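Phosphatidylglycerol lysyltransferase C-terminal domain-containing protein (Bacteroides thetaiotaomicron, PDB 2HQY) is of unknown function but binds coenzyme A and probably belongs with the acetyltransferase-like C-terminal domains of phosphatidylglycerol lysyltransferases. Local coordinates at residues 251-254 against 255-259. Residues are numbered along the deposited sequence; the frame is centred on the assembly and turned at random.
Sequences YEFA and NRIPE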
# COMPACT_ATOMS: atom_id res chain seq x y z
N TYR A 251 0.40 -25.09 -19.53
CA TYR A 251 -0.40 -26.27 -19.84
C TYR A 251 -0.92 -27.00 -18.60
O TYR A 251 -2.11 -27.31 -18.52
CB TYR A 251 0.43 -27.21 -20.70
CG TYR A 251 -0.30 -28.47 -21.08
CD1 TYR A 251 -1.23 -28.47 -22.11
CD2 TYR A 251 -0.08 -29.65 -20.37
CE1 TYR A 251 -1.90 -29.65 -22.46
CE2 TYR A 251 -0.75 -30.84 -20.70
CZ TYR A 251 -1.67 -30.82 -21.73
OH TYR A 251 -2.33 -32.00 -22.05
N GLU A 252 -0.06 -27.29 -17.63
CA GLU A 252 -0.53 -28.03 -16.43
C GLU A 252 -1.58 -27.22 -15.67
O GLU A 252 -2.61 -27.76 -15.27
CB GLU A 252 0.64 -28.40 -15.51
CG GLU A 252 1.53 -29.53 -16.08
CD GLU A 252 1.09 -30.92 -15.63
OE1 GLU A 252 0.03 -31.03 -14.97
OE2 GLU A 252 1.81 -31.89 -15.97
N PHE A 253 -1.33 -25.92 -15.48
CA PHE A 253 -2.26 -25.14 -14.69
C PHE A 253 -3.58 -24.91 -15.45
O PHE A 253 -4.63 -24.93 -14.82
CB PHE A 253 -1.61 -23.83 -14.23
CG PHE A 253 -2.49 -23.00 -13.31
CD1 PHE A 253 -2.97 -23.53 -12.11
CD2 PHE A 253 -2.83 -21.70 -13.65
CE1 PHE A 253 -3.77 -22.77 -11.25
CE2 PHE A 253 -3.64 -20.92 -12.81
CZ PHE A 253 -4.10 -21.46 -11.60
N ALA A 254 -3.52 -24.77 -16.78
CA ALA A 254 -4.76 -24.59 -17.58
C ALA A 254 -5.69 -25.78 -17.33
O ALA A 254 -6.91 -25.63 -17.19
CB ALA A 254 -4.42 -24.43 -19.08
N ASN A 255 -5.09 -26.96 -17.22
CA ASN A 255 -5.87 -28.17 -16.95
C ASN A 255 -6.51 -28.26 -15.57
O ASN A 255 -7.43 -29.07 -15.35
CB ASN A 255 -5.04 -29.41 -17.30
CG ASN A 255 -5.11 -29.70 -18.80
OD1 ASN A 255 -6.12 -30.24 -19.29
ND2 ASN A 255 -4.08 -29.32 -19.53
N ARG A 256 -6.01 -27.44 -14.64
CA ARG A 256 -6.55 -27.36 -13.28
C ARG A 256 -7.64 -26.29 -13.14
O ARG A 256 -8.42 -26.30 -12.18
CB ARG A 256 -5.42 -27.09 -12.28
CG ARG A 256 -4.30 -28.15 -12.27
CD ARG A 256 -4.84 -29.57 -11.99
NE ARG A 256 -3.71 -30.50 -11.82
CZ ARG A 256 -3.24 -30.97 -10.67
NH1 ARG A 256 -3.82 -30.69 -9.50
NH2 ARG A 256 -2.18 -31.79 -10.72
N ILE A 257 -7.71 -25.37 -14.09
CA ILE A 257 -8.74 -24.34 -14.06
C ILE A 257 -10.11 -24.99 -14.35
O ILE A 257 -10.24 -25.73 -15.35
CB ILE A 257 -8.43 -23.22 -15.11
CG1 ILE A 257 -7.19 -22.41 -14.67
CG2 ILE A 257 -9.68 -22.34 -15.34
CD1 ILE A 257 -6.62 -21.47 -15.77
N PRO A 258 -11.09 -24.79 -13.46
CA PRO A 258 -12.42 -25.40 -13.61
C PRO A 258 -13.07 -25.11 -14.97
O PRO A 258 -12.90 -24.02 -15.51
CB PRO A 258 -13.21 -24.77 -12.46
CG PRO A 258 -12.16 -24.50 -11.41
CD PRO A 258 -11.00 -24.00 -12.22
N GLU A 259 -13.83 -26.07 -15.50
CA GLU A 259 -14.36 -25.99 -16.87
C GLU A 259 -15.35 -24.85 -17.11
O GLU A 259 -15.50 -24.40 -18.24
CB GLU A 259 -14.96 -27.33 -17.36
CG GLU A 259 -13.88 -28.33 -17.81
CD GLU A 259 -14.37 -29.41 -18.79
OE1 GLU A 259 -13.56 -29.80 -19.67
OE2 GLU A 259 -15.54 -29.87 -18.70
O HOH W 1 -2.54 -30.30 -14.52
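Asn-255 folds its side-chain amide back over one turn of helix and lays ND2 on a face of the Tyr-251 ring, 3.5 Å above the plane and over its centre. The ring stands there because chi1 of 179° sets CG opposite the backbone N; ring and amide planes lie 65° apart. The same ND2 donates to Tyr-251 O at 3.0 Å, from above the carbonyl plane, while Asn-255 N reaches that oxygen from the opposite face at 3.3 Å, so one residue grips the carbonyl twice. With an alanine in place of Tyr-251, the Asn-255 amide would probably lose the aromatic face under ND2 and leave a gap beneath it. One residue along, a water bridges Glu-252 and Arg-256: it donates to Glu-252 O and, at 2.7 Å, to Glu-252 OE1, and accepts from Arg-256 NE in the guanidinium plane. Beyond it the backbone bonds run i to i+3, Arg-256 N to Phe-253 O (2.9 Å) and Ile-257 N to Ala-254 O (3.2 Å), with the i to i+4 bonds here weak. Ile-257 puts CG1 over one face of the Phe-253 ring, toward its rim. Asn-255 ND2 also bonds Ala-131 O, and Glu-252 OE2 bonds Tyr-155 OH. Helix 245-256, between strands 230-238 and 263-265, rests Tyr-251 on helix 139-151 and Glu-252, Phe-253 and Arg-256 on strand 156-159.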